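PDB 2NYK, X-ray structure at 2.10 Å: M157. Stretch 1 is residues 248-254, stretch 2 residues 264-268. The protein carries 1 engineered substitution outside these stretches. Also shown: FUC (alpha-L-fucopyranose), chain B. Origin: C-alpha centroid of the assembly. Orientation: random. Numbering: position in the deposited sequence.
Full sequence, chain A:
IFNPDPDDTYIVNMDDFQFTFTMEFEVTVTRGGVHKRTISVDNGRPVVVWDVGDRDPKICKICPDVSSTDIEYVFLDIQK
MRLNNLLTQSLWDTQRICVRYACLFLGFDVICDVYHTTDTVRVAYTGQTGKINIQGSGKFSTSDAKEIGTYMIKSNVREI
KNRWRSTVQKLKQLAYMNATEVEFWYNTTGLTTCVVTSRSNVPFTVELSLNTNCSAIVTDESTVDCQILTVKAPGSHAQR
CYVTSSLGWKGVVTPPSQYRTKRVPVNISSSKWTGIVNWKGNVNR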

ATOM      1  N   GLY A 248      11.540   3.437   8.924  1.00 38.96           N
ATOM      2  CA  GLY A 248      12.487   3.336  10.020  1.00 38.61           C
ATOM      3  C   GLY A 248      13.015   4.666  10.532  1.00 38.53           C
ATOM      4  O   GLY A 248      14.147   4.731  11.008  1.00 39.23           O
ATOM      5  N   TRP A 249      12.208   5.726  10.444  1.00 37.54           N
ATOM      6  CA  TRP A 249      12.619   7.036  10.941  1.00 36.63           C
ATOM      7  C   TRP A 249      11.561   7.754  11.768  1.00 37.11           C
ATOM      8  O   TRP A 249      10.358   7.477  11.653  1.00 36.71           O
ATOM      9  CB  TRP A 249      13.148   7.937   9.805  1.00 36.88           C
ATOM     10  CG  TRP A 249      12.127   8.360   8.744  1.00 34.11           C
ATOM     11  CD1 TRP A 249      11.974   7.822   7.501  1.00 34.27           C
ATOM     12  CD2 TRP A 249      11.163   9.426   8.840  1.00 33.49           C
ATOM     13  NE1 TRP A 249      10.972   8.483   6.810  1.00 32.47           N
ATOM     14  CE2 TRP A 249      10.461   9.472   7.610  1.00 33.08           C
ATOM     15  CE3 TRP A 249      10.825  10.348   9.838  1.00 33.25           C
ATOM     16  CZ2 TRP A 249       9.432  10.392   7.364  1.00 31.30           C
ATOM     17  CZ3 TRP A 249       9.796  11.259   9.592  1.00 33.40           C
ATOM     18  CH2 TRP A 249       9.116  11.270   8.366  1.00 30.84           C
ATOM     19  N   LYS A 250      12.027   8.684  12.601  1.00 37.71           N
ATOM     20  CA  LYS A 250      11.161   9.503  13.455  1.00 38.30           C
ATOM     21  C   LYS A 250      11.645  10.941  13.428  1.00 38.33           C
ATOM     22  O   LYS A 250      12.836  11.200  13.542  1.00 38.89           O
ATOM     23  CB  LYS A 250      11.124   8.962  14.885  1.00 38.38           C
ATOM     24  CG  LYS A 250       9.972   9.499  15.718  1.00 39.56           C
ATOM     25  CD  LYS A 250       9.757   8.692  17.001  1.00 40.74           C
ATOM     26  CE  LYS A 250       8.686   9.352  17.851  1.00 41.15           C
ATOM     27  NZ  LYS A 250       8.282   8.510  19.014  1.00 42.96           N
ATOM     28  N   GLY A 251      10.722  11.876  13.233  1.00 38.47           N
ATOM     29  CA  GLY A 251      11.078  13.288  13.157  1.00 37.91           C
ATOM     30  C   GLY A 251      10.097  14.115  13.949  1.00 37.85           C
ATOM     31  O   GLY A 251       9.023  13.630  14.312  1.00 38.68           O
ATOM     32  N   VAL A 252      10.459  15.367  14.203  1.00 38.10           N
ATOM     33  CA  VAL A 252       9.625  16.277  14.985  1.00 38.37           C
ATOM     34  C   VAL A 252       9.440  17.607  14.269  1.00 37.87           C
ATOM     35  O   VAL A 252      10.342  18.094  13.605  1.00 37.78           O
ATOM     36  CB  VAL A 252      10.230  16.556  16.383  1.00 38.44           C
ATOM     37  CG1 VAL A 252       9.208  17.222  17.290  1.00 39.48           C
ATOM     38  CG2 VAL A 252      10.673  15.270  17.016  1.00 40.14           C
ATOM     39  N   VAL A 253       8.247  18.169  14.413  1.00 38.43           N
ATOM     40  CA  VAL A 253       7.967  19.535  14.020  1.00 39.27           C
ATOM     41  C   VAL A 253       7.543  20.282  15.280  1.00 40.39           C
ATOM     42  O   VAL A 253       6.611  19.872  15.998  1.00 39.40           O
ATOM     43  CB  VAL A 253       6.901  19.619  12.913  1.00 39.47           C
ATOM     44  CG1 VAL A 253       6.481  21.067  12.670  1.00 38.08           C
ATOM     45  CG2 VAL A 253       7.453  19.003  11.612  1.00 39.98           C
ATOM     46  N   THR A 254       8.267  21.370  15.542  1.00 41.22           N
ATOM     47  CA  THR A 254       8.083  22.169  16.752  1.00 42.55           C
ATOM     48  C   THR A 254       8.768  23.533  16.596  1.00 42.51           C
ATOM     49  O   THR A 254       9.827  23.630  15.956  1.00 42.77           O
ATOM     50  CB  THR A 254       8.605  21.429  18.021  1.00 42.74           C
ATOM     51  OG1 THR A 254       8.335  22.222  19.192  1.00 44.30           O
ATOM     52  CG2 THR A 254      10.111  21.109  17.916  1.00 43.31           C
ATOM     53  N   VAL A 264       9.210  20.585   7.112  1.00 40.76           N
ATOM     54  CA  VAL A 264       9.650  19.183   7.107  1.00 41.38           C
ATOM     55  C   VAL A 264      10.047  18.732   8.526  1.00 42.16           C
ATOM     56  O   VAL A 264      10.604  19.528   9.294  1.00 41.78           O
ATOM     57  CB  VAL A 264      10.823  18.914   6.108  1.00 41.50           C
ATOM     58  CG1 VAL A 264      10.402  19.208   4.645  1.00 41.75           C
ATOM     59  CG2 VAL A 264      12.056  19.693   6.480  1.00 42.08           C
ATOM     60  N   PRO A 265       9.765  17.460   8.887  1.00 42.63           N
ATOM     61  CA  PRO A 265      10.234  17.003  10.208  1.00 43.40           C
ATOM     62  C   PRO A 265      11.757  17.052  10.340  1.00 44.30           C
ATOM     63  O   PRO A 265      12.473  16.879   9.351  1.00 43.95           O
ATOM     64  CB  PRO A 265       9.737  15.553  10.292  1.00 43.42           C
ATOM     65  CG  PRO A 265       8.615  15.459   9.269  1.00 43.34           C
ATOM     66  CD  PRO A 265       9.039  16.399   8.160  1.00 42.65           C
ATOM     67  N   VAL A 266      12.221  17.318  11.561  1.00 45.57           N
ATOM     68  CA  VAL A 266      13.642  17.325  11.911  1.00 46.63           C
ATOM     69  C   VAL A 266      13.941  16.024  12.654  1.00 47.47           C
ATOM     70  O   VAL A 266      13.136  15.578  13.475  1.00 47.19           O
ATOM     71  CB  VAL A 266      13.981  18.542  12.826  1.00 46.91           C
ATOM     72  CG1 VAL A 266      15.436  18.512  13.276  1.00 46.67           C
ATOM     73  CG2 VAL A 266      13.671  19.855  12.111  1.00 47.03           C
ATOM     74  N   ASN A 267      15.090  15.412  12.358  1.00 48.70           N
ATOM     75  CA  ASN A 267      15.435  14.128  12.950  1.00 50.16           C
ATOM     76  C   ASN A 267      15.530  14.235  14.470  1.00 50.76           C
ATOM     77  O   ASN A 267      16.422  14.902  14.995  1.00 50.64           O
ATOM     78  CB  ASN A 267      16.742  13.591  12.356  1.00 50.45           C
ATOM     79  CG  ASN A 267      16.938  12.091  12.604  1.00 51.93           C
ATOM     80  OD1 ASN A 267      17.952  11.522  12.192  1.00 53.72           O
ATOM     81  ND2 ASN A 267      15.968  11.442  13.269  1.00 52.17           N
ATOM     82  N   ILE A 268      14.580  13.602  15.160  1.00 51.61           N
ATOM     83  CA  ILE A 268      14.520  13.630  16.629  1.00 52.38           C
ATOM     84  C   ILE A 268      13.598  12.553  17.203  1.00 52.75           C
ATOM     85  O   ILE A 268      14.062  11.550  17.758  1.00 53.34           O
ATOM     86  CB  ILE A 268      14.123  15.022  17.137  1.00 52.46           C
TER
HETATM   87  C1  FUC B   3      17.533  10.071   5.546  1.00 60.22           C
HETATM   88  C2  FUC B   3      16.300  10.149   6.451  1.00 60.80           C
HETATM   89  C3  FUC B   3      15.086   9.650   5.665  1.00 60.47           C
HETATM   90  C4  FUC B   3      15.323   8.194   5.250  1.00 60.66           C
HETATM   91  C5  FUC B   3      16.633   8.094   4.446  1.00 60.67           C
HETATM   92  C6  FUC B   3      17.003   6.651   4.105  1.00 60.05           C
HETATM   93  O2  FUC B   3      16.082  11.469   6.900  1.00 62.13           O
HETATM   94  O3  FUC B   3      13.896   9.822   6.418  1.00 60.93           O
HETATM   95  O4  FUC B   3      15.372   7.360   6.388  1.00 61.13           O
HETATM   96  O5  FUC B   3      17.725   8.722   5.128  1.00 60.64           O

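The two stretches meet as a short piece of antiparallel sheet, and the account is best begun at Val252, the residue most covered by the other stretch. Its backbone forms a hydrogen-bonded pair with Val266: the amide N of Val252 donates to O of Val266 at 2.8 Å, and N of Val266 donates back to O of Val252 at 2.9 Å, the latter almost straight at 174°. Two short bonds closing one ring between two residues are the signature of this kind of antiparallel pair, and they hold the CA atoms of Val252 and Val266 5.2 Å apart. Valine, branched at CB, suits the extended backbone that both residues adopt, and the two side chains lie on the same face of the sheet. There CG2 of Val252 also reaches CB of Ile268, 3.5 Å away, a close apolar contact. The outer atoms of Ile268 are not modelled, so its part in the packing can be followed only as far as CB.

Pro265, nearly as well covered, precedes the paired strand residues. Having no amide hydrogen, a proline cannot donate a backbone hydrogen bond, and here it contributes carbon instead. Its CA lies 3.6 Å from O of Val252 in a CA-H...O contact, so this carbonyl receives a conventional bond from Val266 and a softer contact from its neighbour. The proline ring supplies a compact apolar surface: its CB lies 4.3 Å from CG2 of Val253, and its CG lies 4.3 Å from CH2 of Trp249. Thus two buried residues of the first stretch meet one ring. At the other end of the indole, CD1 of Trp249 comes within 3.0 Å of O3 of the fucose, which lies over one face of the tryptophan ring.

Between Trp249 and Val253 sits Gly251, and its lack of a side chain is essential to this packing. It pairs with Asn267 without hydrogen bonds, CA to CA 4.4 Å, while its CA is just 3.1 Å from O of Val266. A CB on Gly251 would point toward the second stretch and fall 2.7 Å from CB of Pro265, a clash.

Beyond this pair, the contact continues more loosely. Ile268 N donates a weak hydrogen bond to O of Lys250 at 3.4 Å. The CA-to-CB bond of Asn267 points away from the first stretch, yet its amide end comes nearer, and ND2 gives the same Lys250 O a second weak bond at 3.2 Å.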